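Local coordinates for protein gluconate kinase (Lactobacillus acidophilus, PDB 3LL3) that binds ATP and D-xylulose and, as a member of the FGGY carbohydrate kinase family, probably phosphorylates a sugar or sugar acid such as gluconate, at residues F303-R307 against P317-L321; L321-Q325 against S406-R410. All coordinates share one frame; numbering follows the deposited sequence.

Contact 1: F303-R307 against P317-L321; sequences FNWAR and PQDFL. With ATP (adenosine-5'-triphosphate), chain C.
Phe303 and Phe320 hold the tightly packed half of this helix-to-helix contact. Their rings form a T-shaped pair: the edge of Phe303 is directed at the face of Phe320, with centroids 4.8 Å apart and planes at 61°, and Phe303 CE2 comes within 3.5 Å of Phe320 CD1. The two side chains run in opposite directions between the helices, each with CG anti to the backbone N. Phe320 reaches on to the backbone of helix 300-311, where its CD2 lies 3.5 Å from Arg307 CA. Ala306 suits this spot because a lone methyl lets the ring come close: Ala306 CB lies 3.9 Å from Phe320 CE2. Ala369 and Ile373 of helix 365-388, and the ring of Phe311, also pack on Phe320.

Toward solvent the contact is looser and more mixed. The aliphatic part of Arg307 lies against the ring of Pro317, with Arg307 CD 3.8 Å from Pro317 CD, while a bend at chi3 (69°) turns the guanidinium aside; its NH1 is hydrogen-bonded to Glu315 O. Pro317, which has no backbone N-H to offer, fits the first turn of helix 317-325.

Adenine lies against the Phe303, Pro317 and Leu321 side of the contact. Its N3 sits over one face of Phe303, offset toward the rim. At the amino end of the base, Pro317 CB lies 3.6 Å from ATP N6. Leu321 CD1 approaches the same end, 3.7 Å from ATP N1. Segments 303-307 and 317-321, whose axes cross at 82°, thus present an apolar wall to the base, part of the adenine pocket of the C-terminal domain in an FGGY kinase, with its actin-like ATPase fold.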
# COMPACT_ATOMS: atom_id res chain seq x y z
N PHE A 303 9.56 0.74 -12.04
CA PHE A 303 9.75 -0.66 -12.42
C PHE A 303 11.09 -1.17 -11.90
O PHE A 303 11.19 -2.26 -11.36
CB PHE A 303 9.70 -0.81 -13.94
CG PHE A 303 9.98 -2.20 -14.42
CD1 PHE A 303 11.27 -2.58 -14.75
CD2 PHE A 303 8.96 -3.14 -14.52
CE1 PHE A 303 11.55 -3.86 -15.20
CE2 PHE A 303 9.23 -4.42 -14.97
CZ PHE A 303 10.53 -4.79 -15.31
N ASN A 304 12.12 -0.35 -12.06
CA ASN A 304 13.43 -0.67 -11.53
C ASN A 304 13.41 -0.83 -10.01
O ASN A 304 13.95 -1.79 -9.49
CB ASN A 304 14.43 0.41 -11.91
CG ASN A 304 15.85 0.01 -11.60
OD1 ASN A 304 16.53 0.66 -10.79
ND2 ASN A 304 16.32 -1.06 -12.23
N TRP A 305 12.81 0.13 -9.30
CA TRP A 305 12.69 0.01 -7.84
C TRP A 305 12.01 -1.30 -7.43
O TRP A 305 12.49 -1.99 -6.54
CB TRP A 305 11.95 1.20 -7.22
CG TRP A 305 11.55 0.96 -5.79
CD1 TRP A 305 12.30 1.22 -4.67
CD2 TRP A 305 10.32 0.38 -5.32
NE1 TRP A 305 11.60 0.86 -3.54
CE2 TRP A 305 10.39 0.34 -3.91
CE3 TRP A 305 9.17 -0.09 -5.96
CZ2 TRP A 305 9.35 -0.16 -3.12
CZ3 TRP A 305 8.13 -0.59 -5.17
CH2 TRP A 305 8.23 -0.62 -3.77
N ALA A 306 10.90 -1.63 -8.08
CA ALA A 306 10.16 -2.85 -7.76
C ALA A 306 10.96 -4.11 -8.04
O ALA A 306 10.87 -5.09 -7.30
CB ALA A 306 8.83 -2.90 -8.50
N ARG A 307 11.75 -4.07 -9.12
CA ARG A 307 12.55 -5.21 -9.55
C ARG A 307 13.60 -5.54 -8.50
O ARG A 307 13.84 -6.72 -8.20
CB ARG A 307 13.22 -4.92 -10.90
CG ARG A 307 14.18 -5.99 -11.37
CD ARG A 307 14.81 -5.66 -12.72
NE ARG A 307 15.74 -4.53 -12.63
CZ ARG A 307 16.83 -4.51 -11.86
NH1 ARG A 307 17.14 -5.56 -11.11
NH2 ARG A 307 17.61 -3.45 -11.84
N PRO A 317 14.97 -7.63 -15.71
CA PRO A 317 13.65 -7.13 -16.10
C PRO A 317 12.77 -8.24 -16.66
O PRO A 317 11.59 -8.34 -16.32
CB PRO A 317 13.99 -6.12 -17.20
CG PRO A 317 15.31 -5.56 -16.77
CD PRO A 317 16.05 -6.71 -16.12
N GLN A 318 13.35 -9.08 -17.51
CA GLN A 318 12.62 -10.21 -18.08
C GLN A 318 12.10 -11.18 -17.00
O GLN A 318 10.96 -11.64 -17.08
CB GLN A 318 13.47 -10.97 -19.10
CG GLN A 318 12.66 -11.93 -19.94
CD GLN A 318 11.48 -11.24 -20.57
OE1 GLN A 318 11.62 -10.18 -21.18
NE2 GLN A 318 10.30 -11.84 -20.43
N ASP A 319 12.92 -11.48 -16.01
CA ASP A 319 12.49 -12.35 -14.91
C ASP A 319 11.25 -11.73 -14.24
O ASP A 319 10.27 -12.42 -13.94
CB ASP A 319 13.59 -12.52 -13.85
CG ASP A 319 14.79 -13.33 -14.34
OD1 ASP A 319 14.63 -14.13 -15.28
OD2 ASP A 319 15.89 -13.18 -13.76
N PHE A 320 11.31 -10.42 -13.99
CA PHE A 320 10.21 -9.71 -13.34
C PHE A 320 8.95 -9.82 -14.18
O PHE A 320 7.89 -10.16 -13.67
CB PHE A 320 10.59 -8.24 -13.16
CG PHE A 320 9.63 -7.44 -12.33
CD1 PHE A 320 8.42 -7.02 -12.85
CD2 PHE A 320 9.94 -7.08 -11.04
CE1 PHE A 320 7.54 -6.27 -12.11
CE2 PHE A 320 9.05 -6.32 -10.28
CZ PHE A 320 7.85 -5.92 -10.82
N LEU A 321 9.07 -9.50 -15.47
CA LEU A 321 7.95 -9.59 -16.38
C LEU A 321 7.38 -11.01 -16.40
O LEU A 321 6.16 -11.20 -16.38
CB LEU A 321 8.40 -9.20 -17.78
CG LEU A 321 8.82 -7.74 -17.90
CD1 LEU A 321 9.38 -7.47 -19.29
CD2 LEU A 321 7.63 -6.83 -17.60
PG ATP C . 17.14 7.79 -23.04
O1G ATP C . 18.20 6.55 -22.72
O2G ATP C . 16.65 7.72 -24.62
O3G ATP C . 17.78 9.07 -22.74
PB ATP C . 15.84 6.67 -20.75
O1B ATP C . 14.38 6.86 -20.02
O2B ATP C . 16.95 7.02 -19.86
O3B ATP C . 15.80 7.64 -22.09
PA ATP C . 15.00 4.01 -21.71
O1A ATP C . 13.85 4.54 -22.74
O2A ATP C . 15.76 2.90 -22.26
O3A ATP C . 16.14 5.11 -21.24
O5' ATP C . 14.21 3.46 -20.38
C5' ATP C . 14.97 3.12 -19.25
C4' ATP C . 14.11 2.24 -18.35
O4' ATP C . 13.64 1.01 -18.86
C3' ATP C . 14.49 2.01 -16.86
O3' ATP C . 13.89 2.91 -15.96
C2' ATP C . 14.26 0.47 -16.64
O2' ATP C . 13.81 0.16 -15.35
C1' ATP C . 13.32 0.17 -17.78
N9 ATP C . 13.45 -1.17 -18.32
C8 ATP C . 14.57 -1.80 -18.73
N7 ATP C . 14.15 -3.05 -19.28
C5 ATP C . 12.74 -3.12 -19.19
C6 ATP C . 11.81 -4.11 -19.59
N6 ATP C . 12.29 -5.32 -20.25
N1 ATP C . 10.50 -3.92 -19.39
C2 ATP C . 10.04 -2.77 -18.80
N3 ATP C . 10.96 -1.81 -18.41
C4 ATP C . 12.29 -2.00 -18.61

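Contact 2: L321-Q325 against S406-R410; sequences LDVAQ and SDFVR
Ser406 meets the end of Leu321 with its CB, which lies 3.6 Å from Leu321 CD1. The hydroxyl has a different task: placed between the backbone N and the carbonyl carbon, Ser406 OG turns back over the start of helix 407-417 and accepts a nearly straight bond from Val409 N (3.0 Å, 165°). Serine suits this N-cap position because its short side chain can satisfy an N-H of the first turn while its methylene remains available to the leucine.

Two residues on, Phe408 supplies the largest share of the interface. Its CG stands anti to the backbone N, and the ring extends out to helix 317-325. Gln325 CG settles over the centre of one face as a CH-pi contact, 3.4 Å from the centroid of the Phe408 ring and only 9° off the ring normal. Beyond that methylene the glutamine continues extended, and its amide lies almost parallel to the ring, the planes 8° apart, displaced toward Phe408 CB. A long, flexible side chain fits this exposed position: its methylenes and flat amide can blanket an aromatic face while the polar end stays at the surface. Leu321 CD2 approaches the edge of the same ring, near its plane, 4.1 Å from Phe408 CD2, and Ala324 adds a more distant methyl at CE2. Arg370 of helix 365-388 also touches Phe408.

Val409 is buried, a place that suits a branched apolar group; its CG2 meets Leu321 CD2 at 4.1 Å, and Phe403 and Leu404 of the preceding loop also touch it. Here residues 321-325 of helix 317-325 are joined to a serine-capped helix start, which directly follows the loop bearing Gly402, a nucleotide-binding residue of the actin-like ATPase fold.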
# COMPACT_ATOMS: atom_id res chain seq x y z
N LEU A 321 9.07 -9.50 -15.47
CA LEU A 321 7.95 -9.59 -16.38
C LEU A 321 7.38 -11.01 -16.40
O LEU A 321 6.16 -11.20 -16.38
CB LEU A 321 8.40 -9.20 -17.78
CG LEU A 321 8.82 -7.74 -17.90
CD1 LEU A 321 9.38 -7.47 -19.29
CD2 LEU A 321 7.63 -6.83 -17.60
N ASP A 322 8.26 -12.00 -16.45
CA ASP A 322 7.82 -13.39 -16.45
C ASP A 322 6.96 -13.67 -15.21
O ASP A 322 5.87 -14.24 -15.31
CB ASP A 322 9.02 -14.36 -16.50
CG ASP A 322 9.69 -14.39 -17.87
OD1 ASP A 322 9.05 -13.98 -18.88
OD2 ASP A 322 10.86 -14.83 -17.93
N VAL A 323 7.44 -13.26 -14.05
CA VAL A 323 6.68 -13.52 -12.82
C VAL A 323 5.36 -12.78 -12.80
O VAL A 323 4.31 -13.35 -12.46
CB VAL A 323 7.49 -13.17 -11.57
CG1 VAL A 323 6.65 -13.40 -10.33
CG2 VAL A 323 8.77 -13.99 -11.53
N ALA A 324 5.40 -11.50 -13.18
CA ALA A 324 4.19 -10.67 -13.21
C ALA A 324 3.11 -11.30 -14.08
O ALA A 324 1.93 -11.29 -13.73
CB ALA A 324 4.52 -9.26 -13.71
N GLN A 325 3.52 -11.87 -15.20
CA GLN A 325 2.57 -12.49 -16.11
C GLN A 325 1.85 -13.71 -15.54
O GLN A 325 0.79 -14.07 -16.05
CB GLN A 325 3.23 -12.83 -17.45
CG GLN A 325 3.65 -11.59 -18.22
CD GLN A 325 4.36 -11.91 -19.51
OE1 GLN A 325 5.56 -11.65 -19.66
NE2 GLN A 325 3.62 -12.47 -20.46
N SER A 406 8.80 -4.82 -23.90
CA SER A 406 8.21 -6.14 -23.99
C SER A 406 6.83 -6.12 -24.64
O SER A 406 6.08 -5.16 -24.50
CB SER A 406 8.08 -6.74 -22.60
OG SER A 406 7.05 -6.06 -21.90
N ASP A 407 6.51 -7.20 -25.35
CA ASP A 407 5.15 -7.42 -25.82
C ASP A 407 4.11 -7.38 -24.70
O ASP A 407 2.97 -6.97 -24.91
CB ASP A 407 5.04 -8.78 -26.52
CG ASP A 407 5.60 -8.76 -27.91
OD1 ASP A 407 6.00 -7.67 -28.38
OD2 ASP A 407 5.63 -9.83 -28.52
N PHE A 408 4.47 -7.88 -23.53
CA PHE A 408 3.53 -7.92 -22.43
C PHE A 408 3.10 -6.48 -22.04
O PHE A 408 1.91 -6.17 -21.91
CB PHE A 408 4.15 -8.66 -21.24
CG PHE A 408 3.34 -8.55 -19.97
CD1 PHE A 408 2.06 -9.06 -19.91
CD2 PHE A 408 3.87 -7.94 -18.85
CE1 PHE A 408 1.30 -8.95 -18.74
CE2 PHE A 408 3.13 -7.83 -17.67
CZ PHE A 408 1.84 -8.33 -17.62
N VAL A 409 4.07 -5.61 -21.87
CA VAL A 409 3.75 -4.23 -21.49
C VAL A 409 3.04 -3.49 -22.63
O VAL A 409 2.11 -2.73 -22.40
CB VAL A 409 4.99 -3.47 -21.00
CG1 VAL A 409 4.69 -1.96 -20.77
CG2 VAL A 409 5.50 -4.11 -19.72
N ARG A 410 3.47 -3.73 -23.86
CA ARG A 410 2.81 -3.10 -25.00
C ARG A 410 1.34 -3.47 -25.02
O ARG A 410 0.47 -2.60 -25.18
CB ARG A 410 3.50 -3.50 -26.31
CG ARG A 410 4.86 -2.86 -26.46
CD ARG A 410 5.68 -3.52 -27.54
NE ARG A 410 6.95 -2.82 -27.73
CZ ARG A 410 7.81 -3.10 -28.70
NH1 ARG A 410 7.53 -4.07 -29.57
NH2 ARG A 410 8.94 -2.41 -28.82

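In the fold
Helix 317-325 serves both contacts, and Leu321 is shared, touching the nucleotide and Phe303 in contact 1 and the start of helix 407-417 in contact 2. Contact 1 is the more buried: an aromatic pair dominates it, and it lies directly against the adenine. Contact 2, its centre about 10 Å from that of contact 1, is partly exposed, and one face of its main aromatic ring is covered by a surface glutamine rather than by another ring. Ile373 of helix 365-388 packs against residues of both. Together they place helix 317-325 between helices 300-311 and 407-417, each near a glycine that binds the nucleotide, Gly300 and Gly402.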